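Long-range contact in 5'-tyrosyl-DNA phosphodiesterase (Caenorhabditis elegans, PDB 4F1I), which belongs to the endonuclease/exonuclease/phosphatase family of DNase I-like proteins and also carries a UBA-like domain: residues K225-N230 against A259-A264. Numbering follows the deposited sequence.
Sequences KVFLLN and AQNPGA
Within a beta-alpha-beta unit of the endonuclease/exonuclease/phosphatase domain, Phe227 of strand 224-232 meets Asn261 and Ala264 in the turn that carries the chain out of helix 240-260 into strand 265-269. The outer end of the Phe227 ring meets the Asn261 amide: CZ of Phe227 lies 3.3 Å from ND2 of Asn261, and CE2 of Phe227 lies 3.6 Å from CG of Asn261. The two side chains cross nearly at right angles with their planes 46° apart, so the amide is neither stacked on the ring nor set square to it. With its CG anti to the carbonyl carbon (chi1 -53°), Asn261 swings the amide beside its own backbone N, and ND2 gives its hydrogen bond to the carbonyl of Ile257 in the last turn of the helix; this bond ties down the group that the ring packs against. Asn261 is the first residue to leave helical backbone angles, and a type II turn follows, closed by Ala264 N to Asn261 O at 3.3 Å. Gly263 takes the positive phi (87°) expected at the third position of such a turn. The connection thereby reverses to run parallel to strand 224-232, where Lys225 and Phe227 bond through their backbones to Leu265. Ala264 packs against both Phe227 and Lys225: its CB sits at the edge of the Phe227 ring, 4.1 Å from CE2 of Phe227, and 3.6 Å from the carbonyl O of Lys225. CB of Lys225 also packs against CB of Ala264 at 4.1 Å; past it the lysine chain bends at chi2 and chi4, and NZ makes long, weak ion pairs with Glu198 and Glu218.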
ATOM      1  N   LYS A 225      -4.377  11.002  11.493  1.00 43.99           N
ATOM      2  CA  LYS A 225      -4.120  11.536  10.162  1.00 46.74           C
ATOM      3  C   LYS A 225      -5.393  11.557   9.315  1.00 50.80           C
ATOM      4  O   LYS A 225      -6.151  10.586   9.286  1.00 45.69           O
ATOM      5  CB  LYS A 225      -3.022  10.731   9.468  1.00 47.76           C
ATOM      6  CG  LYS A 225      -2.344  11.477   8.340  1.00 55.74           C
ATOM      7  CD  LYS A 225      -0.833  11.371   8.448  1.00 64.39           C
ATOM      8  CE  LYS A 225      -0.143  12.323   7.479  1.00 76.56           C
ATOM      9  NZ  LYS A 225      -0.422  13.755   7.802  1.00 82.18           N
ATOM     10  N   VAL A 226      -5.619  12.674   8.629  1.00 47.54           N
ATOM     11  CA  VAL A 226      -6.815  12.855   7.810  1.00 43.65           C
ATOM     12  C   VAL A 226      -6.494  13.394   6.410  1.00 40.17           C
ATOM     13  O   VAL A 226      -5.728  14.352   6.259  1.00 40.75           O
ATOM     14  CB  VAL A 226      -7.815  13.817   8.484  1.00 38.68           C
ATOM     15  CG1 VAL A 226      -9.074  13.957   7.639  1.00 44.02           C
ATOM     16  CG2 VAL A 226      -8.160  13.338   9.879  1.00 35.44           C
ATOM     17  N   PHE A 227      -7.079  12.764   5.396  1.00 34.16           N
ATOM     18  CA  PHE A 227      -6.989  13.242   4.020  1.00 38.33           C
ATOM     19  C   PHE A 227      -8.369  13.658   3.511  1.00 42.62           C
ATOM     20  O   PHE A 227      -9.348  12.931   3.677  1.00 39.63           O
ATOM     21  CB  PHE A 227      -6.412  12.162   3.102  1.00 42.19           C
ATOM     22  CG  PHE A 227      -4.978  11.832   3.375  1.00 45.42           C
ATOM     23  CD1 PHE A 227      -3.972  12.326   2.562  1.00 43.84           C
ATOM     24  CD2 PHE A 227      -4.633  11.011   4.437  1.00 45.02           C
ATOM     25  CE1 PHE A 227      -2.647  12.013   2.806  1.00 46.71           C
ATOM     26  CE2 PHE A 227      -3.312  10.697   4.689  1.00 43.79           C
ATOM     27  CZ  PHE A 227      -2.316  11.201   3.875  1.00 46.94           C
ATOM     28  N   LEU A 228      -8.438  14.831   2.894  1.00 38.91           N
ATOM     29  CA  LEU A 228      -9.695  15.343   2.366  1.00 42.50           C
ATOM     30  C   LEU A 228      -9.590  15.546   0.860  1.00 41.28           C
ATOM     31  O   LEU A 228      -8.671  16.208   0.381  1.00 39.42           O
ATOM     32  CB  LEU A 228     -10.051  16.662   3.050  1.00 34.80           C
ATOM     33  CG  LEU A 228     -10.120  16.588   4.579  1.00 30.38           C
ATOM     34  CD1 LEU A 228     -10.330  17.968   5.170  1.00 27.90           C
ATOM     35  CD2 LEU A 228     -11.219  15.631   5.025  1.00 30.38           C
ATOM     36  N   LEU A 229     -10.525  14.960   0.120  1.00 32.74           N
ATOM     37  CA  LEU A 229     -10.525  15.066  -1.336  1.00 36.77           C
ATOM     38  C   LEU A 229     -11.848  15.627  -1.853  1.00 44.08           C
ATOM     39  O   LEU A 229     -12.890  14.973  -1.779  1.00 39.41           O
ATOM     40  CB  LEU A 229     -10.218  13.713  -1.986  1.00 39.77           C
ATOM     41  CG  LEU A 229      -8.776  13.193  -1.898  1.00 45.68           C
ATOM     42  CD1 LEU A 229      -8.495  12.540  -0.541  1.00 43.47           C
ATOM     43  CD2 LEU A 229      -8.476  12.227  -3.033  1.00 38.92           C
ATOM     44  N   ASN A 230     -11.787  16.849  -2.371  1.00 38.77           N
ATOM     45  CA  ASN A 230     -12.966  17.581  -2.813  1.00 39.30           C
ATOM     46  C   ASN A 230     -12.940  17.825  -4.318  1.00 43.47           C
ATOM     47  O   ASN A 230     -11.934  18.280  -4.871  1.00 39.19           O
ATOM     48  CB  ASN A 230     -13.053  18.915  -2.063  1.00 36.89           C
ATOM     49  CG  ASN A 230     -14.266  19.735  -2.458  1.00 39.74           C
ATOM     50  OD1 ASN A 230     -15.274  19.198  -2.911  1.00 38.33           O
ATOM     51  ND2 ASN A 230     -14.175  21.050  -2.277  1.00 38.45           N
ATOM     52  N   ALA A 259      -3.246   3.025   0.881  1.00 50.44           N
ATOM     53  CA  ALA A 259      -2.146   2.069   0.871  1.00 48.98           C
ATOM     54  C   ALA A 259      -0.925   2.617   1.596  1.00 55.91           C
ATOM     55  O   ALA A 259      -0.161   1.865   2.206  1.00 61.74           O
ATOM     56  CB  ALA A 259      -1.785   1.692  -0.554  1.00 50.49           C
ATOM     57  N   GLN A 260      -0.750   3.932   1.538  1.00 49.23           N
ATOM     58  CA  GLN A 260       0.443   4.562   2.091  1.00 60.12           C
ATOM     59  C   GLN A 260       0.227   5.118   3.493  1.00 57.17           C
ATOM     60  O   GLN A 260       1.184   5.459   4.188  1.00 62.93           O
ATOM     61  CB  GLN A 260       0.939   5.663   1.154  1.00 60.41           C
ATOM     62  CG  GLN A 260       1.351   5.144  -0.207  1.00 70.55           C
ATOM     63  CD  GLN A 260       1.494   6.246  -1.235  1.00 71.56           C
ATOM     64  OE1 GLN A 260       1.955   7.345  -0.925  1.00 73.10           O
ATOM     65  NE2 GLN A 260       1.092   5.958  -2.468  1.00 65.68           N
ATOM     66  N   ASN A 261      -1.032   5.210   3.906  1.00 54.05           N
ATOM     67  CA  ASN A 261      -1.358   5.716   5.234  1.00 54.61           C
ATOM     68  C   ASN A 261      -2.397   4.855   5.940  1.00 59.34           C
ATOM     69  O   ASN A 261      -3.560   5.247   6.057  1.00 57.73           O
ATOM     70  CB  ASN A 261      -1.850   7.163   5.153  1.00 44.11           C
ATOM     71  CG  ASN A 261      -0.895   8.063   4.399  1.00 47.66           C
ATOM     72  OD1 ASN A 261       0.032   8.628   4.978  1.00 50.83           O
ATOM     73  ND2 ASN A 261      -1.115   8.201   3.096  1.00 44.06           N
ATOM     74  N   PRO A 262      -1.985   3.669   6.408  1.00 61.32           N
ATOM     75  CA  PRO A 262      -2.899   2.823   7.179  1.00 61.85           C
ATOM     76  C   PRO A 262      -3.309   3.519   8.474  1.00 60.68           C
ATOM     77  O   PRO A 262      -2.487   4.186   9.102  1.00 57.38           O
ATOM     78  CB  PRO A 262      -2.057   1.579   7.480  1.00 57.52           C
ATOM     79  CG  PRO A 262      -0.641   2.049   7.385  1.00 62.23           C
ATOM     80  CD  PRO A 262      -0.640   3.083   6.303  1.00 64.39           C
ATOM     81  N   GLY A 263      -4.572   3.382   8.856  1.00 58.40           N
ATOM     82  CA  GLY A 263      -5.066   4.007  10.068  1.00 45.58           C
ATOM     83  C   GLY A 263      -5.556   5.428   9.855  1.00 54.01           C
ATOM     84  O   GLY A 263      -6.047   6.063  10.786  1.00 47.26           O
ATOM     85  N   ALA A 264      -5.432   5.931   8.631  1.00 41.06           N
ATOM     86  CA  ALA A 264      -5.812   7.311   8.351  1.00 42.68           C
ATOM     87  C   ALA A 264      -7.278   7.434   7.969  1.00 42.97           C
ATOM     88  O   ALA A 264      -7.868   6.503   7.427  1.00 46.54           O
ATOM     89  CB  ALA A 264      -4.932   7.897   7.254  1.00 38.77           C
TER